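Local coordinates for protein S-adenosyl-L-methionine-dependent 2-deoxy-scyllo-inosamine dehydrogenase (Bacillus circulans, PDB 4M7S) that oxidises 2-deoxy-scyllo-inosamine to 3-amino-2,3-dideoxy-scyllo-inosose by radical S-adenosylmethionine chemistry in butirosin biosynthesis, using two [4Fe-4S] clusters, at residues A[12-17]-A[178-183]; A[103-106]-A[111-114]. One frame throughout, in Å; residues are numbered along the deposited sequence.

Contact 1 of 2, residues A[12-17]-A[178-183]; sequences VNSQCN and VTVLGN. With SF4 (iron/sulfur cluster), chain C.
Val-180 presses its two methyl groups onto the backbone of residues 12-14 and CB of Ser-14, at the start of the cluster-binding loop of the AdoMet radical fold. This loop follows strand 7-10 and carries Cys-16, the first cysteine of the CxxxCxxC motif. Val-180 itself rides on a type I beta turn, Thr-179 to Gly-182, that joins the antiparallel strands 175-178 and 183-185 as a beta hairpin. The packed part is small and made by the methyls of Val-180 lying on the loop backbone: CG1 of Val-180 lies 4.0 Å from CA of Asn-13 and close to the carbonyl carbon of Val-12, while CG2 of Val-180 stands 3.9 Å from CB of Ser-14. One branched side chain thus straddles the bend of the loop. The backbone N of Val-180 is held by a hydrogen bond to OE1 of Glu-11. OG of Ser-14, set between the backbone N and the carbonyl carbon (chi1 61°), hydrogen-bonds to the carbonyl O of Thr-33, and ND2 of Asn-13 to that of Glu-64.

Beyond this patch the segments diverge. Gln-15 is exposed and takes no part, and in the turn the side chain of Leu-181 is likewise exposed. The turn is closed by its own backbone, N of Gly-182 to O of Thr-179 at 2.9 Å, and Gly-182 adopts a positive phi of 98° as the chain enters strand 183-185. Further along the cysteine loop comes the metal site: Asn-17 hydrogen-bonds to Asn-92 and Asp-94, and in Cys-16 the sulfur lies opposite the backbone N (chi1 177°), which directs it onto the cluster, where SG of Cys-16 binds iron FE1 at 2.4 Å.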
loop_
_atom_site.group_PDB
_atom_site.type_symbol
_atom_site.label_atom_id
_atom_site.label_comp_id
_atom_site.label_asym_id
_atom_site.label_seq_id
_atom_site.Cartn_x
_atom_site.Cartn_y
_atom_site.Cartn_z
ATOM N N VAL A 12 -4.841 4.199 -6.221
ATOM C CA VAL A 12 -5.159 4.855 -7.502
ATOM C C VAL A 12 -6.663 4.805 -7.812
ATOM O O VAL A 12 -7.167 5.564 -8.637
ATOM C CB VAL A 12 -4.317 4.299 -8.672
ATOM C CG1 VAL A 12 -2.830 4.421 -8.346
ATOM C CG2 VAL A 12 -4.685 2.838 -8.966
ATOM N N ASN A 13 -7.381 3.904 -7.149
ATOM C CA ASN A 13 -8.836 3.965 -7.166
ATOM C C ASN A 13 -9.394 3.269 -5.939
ATOM O O ASN A 13 -8.796 2.321 -5.435
ATOM C CB ASN A 13 -9.406 3.360 -8.446
ATOM C CG ASN A 13 -9.329 1.860 -8.459
ATOM O OD1 ASN A 13 -8.237 1.294 -8.528
ATOM N ND2 ASN A 13 -10.488 1.196 -8.398
ATOM N N SER A 14 -10.544 3.729 -5.462
ATOM C CA SER A 14 -11.039 3.286 -4.156
ATOM C C SER A 14 -12.111 2.198 -4.239
ATOM O O SER A 14 -12.422 1.556 -3.240
ATOM C CB SER A 14 -11.600 4.479 -3.394
ATOM O OG SER A 14 -12.685 5.040 -4.110
ATOM N N GLN A 15 -12.687 1.998 -5.420
ATOM C CA GLN A 15 -13.752 1.005 -5.557
ATOM C C GLN A 15 -13.164 -0.369 -5.836
ATOM O O GLN A 15 -12.136 -0.497 -6.498
ATOM C CB GLN A 15 -14.766 1.377 -6.662
ATOM C CG GLN A 15 -15.974 0.407 -6.739
ATOM C CD GLN A 15 -17.040 0.791 -7.770
ATOM O OE1 GLN A 15 -16.730 1.197 -8.893
ATOM N NE2 GLN A 15 -18.308 0.648 -7.387
ATOM N N CYS A 16 -13.820 -1.391 -5.311
ATOM C CA CYS A 16 -13.559 -2.758 -5.726
ATOM C C CYS A 16 -14.847 -3.387 -6.239
ATOM O O CYS A 16 -15.935 -3.040 -5.775
ATOM C CB CYS A 16 -13.033 -3.585 -4.563
ATOM S SG CYS A 16 -12.811 -5.283 -5.069
ATOM N N ASN A 17 -14.731 -4.318 -7.183
ATOM C CA ASN A 17 -15.915 -4.938 -7.776
ATOM C C ASN A 17 -16.535 -5.998 -6.869
ATOM O O ASN A 17 -17.677 -6.416 -7.075
ATOM C CB ASN A 17 -15.599 -5.541 -9.147
ATOM C CG ASN A 17 -14.517 -6.598 -9.084
ATOM O OD1 ASN A 17 -13.359 -6.303 -8.772
ATOM N ND2 ASN A 17 -14.887 -7.843 -9.386
ATOM N N VAL A 178 -0.752 5.850 0.503
ATOM C CA VAL A 178 -1.319 7.095 -0.016
ATOM C C VAL A 178 -2.740 6.807 -0.534
ATOM O O VAL A 178 -2.919 5.973 -1.419
ATOM C CB VAL A 178 -0.456 7.647 -1.167
ATOM C CG1 VAL A 178 -1.087 8.908 -1.776
ATOM C CG2 VAL A 178 0.967 7.910 -0.699
ATOM N N THR A 179 -3.743 7.481 0.032
ATOM C CA THR A 179 -5.137 7.241 -0.311
ATOM C C THR A 179 -5.505 8.008 -1.569
ATOM O O THR A 179 -4.683 8.787 -2.078
ATOM C CB THR A 179 -6.082 7.678 0.819
ATOM O OG1 THR A 179 -6.076 9.110 0.916
ATOM C CG2 THR A 179 -5.650 7.050 2.160
ATOM N N VAL A 180 -6.734 7.807 -2.057
ATOM C CA VAL A 180 -7.151 8.421 -3.325
ATOM C C VAL A 180 -7.042 9.925 -3.281
ATOM O O VAL A 180 -6.838 10.557 -4.312
ATOM C CB VAL A 180 -8.625 8.148 -3.717
ATOM C CG1 VAL A 180 -8.704 7.247 -4.935
ATOM C CG2 VAL A 180 -9.454 7.648 -2.544
ATOM N N LEU A 181 -7.225 10.488 -2.089
ATOM C CA LEU A 181 -7.237 11.936 -1.928
ATOM C C LEU A 181 -5.891 12.464 -1.424
ATOM O O LEU A 181 -5.760 13.647 -1.107
ATOM C CB LEU A 181 -8.387 12.370 -1.016
ATOM C CG LEU A 181 -9.791 12.046 -1.536
ATOM C CD1 LEU A 181 -10.852 12.479 -0.541
ATOM C CD2 LEU A 181 -10.030 12.704 -2.897
ATOM N N GLY A 182 -4.893 11.586 -1.366
ATOM C CA GLY A 182 -3.526 12.002 -1.066
ATOM C C GLY A 182 -3.062 11.828 0.375
ATOM O O GLY A 182 -1.902 12.091 0.702
ATOM N N ASN A 183 -3.959 11.397 1.251
ATOM C CA ASN A 183 -3.595 11.229 2.658
ATOM C C ASN A 183 -2.567 10.133 2.835
ATOM O O ASN A 183 -2.636 9.086 2.183
ATOM C CB ASN A 183 -4.824 10.916 3.504
ATOM C CG ASN A 183 -5.749 12.098 3.633
ATOM O OD1 ASN A 183 -5.321 13.250 3.517
ATOM N ND2 ASN A 183 -7.019 11.828 3.906
HETATM FE FE1 SF4 C . -12.212 -6.259 -2.949
HETATM FE FE2 SF4 C . -12.741 -8.448 -1.530
HETATM FE FE3 SF4 C . -11.861 -6.274 -0.282
HETATM FE FE4 SF4 C . -10.155 -7.636 -1.891
HETATM S S1 SF4 C . -11.072 -8.394 0.073
HETATM S S2 SF4 C . -10.419 -5.363 -1.832
HETATM S S3 SF4 C . -11.595 -8.395 -3.524
HETATM S S4 SF4 C . -13.892 -6.472 -1.370
#

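Contact 2 of 2, residues A[103-106]-A[111-114]; sequences TLTE and KFIV
Phe-112 drives the far edge of its ring against helix 98-107, where CZ of Phe-112 comes within 3.6 Å of CB of Leu-104. The helix meets the rim of the ring rather than a face: CB of Leu-104 and OG1 of Thr-105 both lie near the ring plane, the former by CZ and CE2, the latter 3.3 Å from CE1 of Phe-112. The CB bond of Phe-112 points toward the helix, and its first torsion (chi1 -61°) sets CG beside the backbone N, bringing the ring edge to Leu-104 and Thr-105. Leu-104 crosses the ring at about a right angle and adds a looser touch from its CD1 methyl, 4.0 Å from CE2 of Phe-112. The hydroxyl of Thr-105 has its polar partner within the helix, the carbonyl O of Leu-101, so the aromatic edge meets an oxygen already engaged in a hydrogen bond.

This is helix-on-sheet packing in the beta-alpha-beta unit formed by strand 86-91, helix 98-107 and strand 111-116. Around it, Leu-104 also reaches Leu-71 and Val-75 of helix 71-81, while Phe-112 touches Ile-89 and Val-139 on the two strands that flank its own, 86-91 and 139-143.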
loop_
_atom_site.group_PDB
_atom_site.type_symbol
_atom_site.label_atom_id
_atom_site.label_comp_id
_atom_site.label_asym_id
_atom_site.label_seq_id
_atom_site.Cartn_x
_atom_site.Cartn_y
_atom_site.Cartn_z
ATOM N N THR A 103 0.140 -6.380 -21.339
ATOM C CA THR A 103 0.220 -4.927 -21.463
ATOM C C THR A 103 0.836 -4.325 -20.200
ATOM O O THR A 103 1.776 -3.540 -20.279
ATOM C CB THR A 103 -1.176 -4.313 -21.694
ATOM O OG1 THR A 103 -1.686 -4.755 -22.957
ATOM C CG2 THR A 103 -1.116 -2.799 -21.674
ATOM N N LEU A 104 0.304 -4.697 -19.040
ATOM C CA LEU A 104 0.832 -4.207 -17.771
ATOM C C LEU A 104 2.284 -4.625 -17.551
ATOM O O LEU A 104 3.081 -3.844 -17.033
ATOM C CB LEU A 104 -0.062 -4.654 -16.606
ATOM C CG LEU A 104 -1.396 -3.894 -16.616
ATOM C CD1 LEU A 104 -2.419 -4.506 -15.675
ATOM C CD2 LEU A 104 -1.166 -2.419 -16.292
ATOM N N THR A 105 2.629 -5.852 -17.946
ATOM C CA THR A 105 4.017 -6.303 -17.851
ATOM C C THR A 105 4.951 -5.428 -18.702
ATOM O O THR A 105 5.995 -4.976 -18.233
ATOM C CB THR A 105 4.161 -7.780 -18.242
ATOM O OG1 THR A 105 3.368 -8.582 -17.363
ATOM C CG2 THR A 105 5.612 -8.223 -18.138
ATOM N N GLU A 106 4.572 -5.186 -19.953
ATOM C CA GLU A 106 5.377 -4.334 -20.834
ATOM C C GLU A 106 5.522 -2.915 -20.277
ATOM O O GLU A 106 6.570 -2.291 -20.416
ATOM C CB GLU A 106 4.767 -4.284 -22.230
ATOM C CG GLU A 106 5.347 -3.196 -23.128
ATOM C CD GLU A 106 4.644 -3.121 -24.474
ATOM O OE1 GLU A 106 3.919 -2.130 -24.716
ATOM O OE2 GLU A 106 4.814 -4.055 -25.287
ATOM N N LYS A 111 5.356 -7.923 -11.001
ATOM C CA LYS A 111 4.691 -9.027 -10.320
ATOM C C LYS A 111 3.196 -8.795 -10.164
ATOM O O LYS A 111 2.760 -7.692 -9.829
ATOM C CB LYS A 111 5.337 -9.271 -8.956
ATOM C CG LYS A 111 4.982 -10.597 -8.308
ATOM C CD LYS A 111 6.023 -10.919 -7.252
ATOM C CE LYS A 111 5.670 -12.152 -6.440
ATOM N NZ LYS A 111 6.599 -12.378 -5.283
ATOM N N PHE A 112 2.422 -9.848 -10.424
ATOM C CA PHE A 112 0.989 -9.855 -10.165
ATOM C C PHE A 112 0.689 -10.845 -9.042
ATOM O O PHE A 112 1.048 -12.024 -9.124
ATOM C CB PHE A 112 0.216 -10.270 -11.420
ATOM C CG PHE A 112 0.416 -9.349 -12.603
ATOM C CD1 PHE A 112 1.482 -9.533 -13.474
ATOM C CD2 PHE A 112 -0.477 -8.311 -12.853
ATOM C CE1 PHE A 112 1.660 -8.690 -14.580
ATOM C CE2 PHE A 112 -0.307 -7.461 -13.958
ATOM C CZ PHE A 112 0.761 -7.654 -14.819
ATOM N N ILE A 113 0.047 -10.355 -7.987
ATOM C CA ILE A 113 -0.401 -11.209 -6.900
ATOM C C ILE A 113 -1.899 -11.311 -7.070
ATOM O O ILE A 113 -2.615 -10.352 -6.787
ATOM C CB ILE A 113 -0.140 -10.584 -5.519
ATOM C CG1 ILE A 113 1.271 -9.997 -5.426
ATOM C CG2 ILE A 113 -0.424 -11.596 -4.407
ATOM C CD1 ILE A 113 2.359 -11.007 -5.561
ATOM N N VAL A 114 -2.379 -12.453 -7.545
ATOM C CA VAL A 114 -3.809 -12.601 -7.781
ATOM C C VAL A 114 -4.466 -13.342 -6.624
ATOM O O VAL A 114 -4.002 -14.411 -6.222
ATOM C CB VAL A 114 -4.105 -13.355 -9.096
ATOM C CG1 VAL A 114 -5.605 -13.460 -9.310
ATOM C CG2 VAL A 114 -3.448 -12.656 -10.273
#

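In the fold
Both contacts are built around one mixed sheet, whose strands 7-10, 56-58, 86-91, 111-116 and 139-143 run parallel in the radical SAM part of the chain. Contact 2 falls between the two halves of contact 1 in sequence and packs a helix on the sheet near its 139-143 edge. Contact 1 joins loops at the ends of the neighbouring strands 7-10 and 175-178, bringing the cluster loop of the first region against a hairpin of the second iron-sulfur region. Their centres are 19 Å apart and their nearest atoms about 10 Å, without touching. Contact 2 lies away from the cluster sites, whereas segment 12-17 of contact 1 includes the cluster ligand Cys-16, beyond its touching residues.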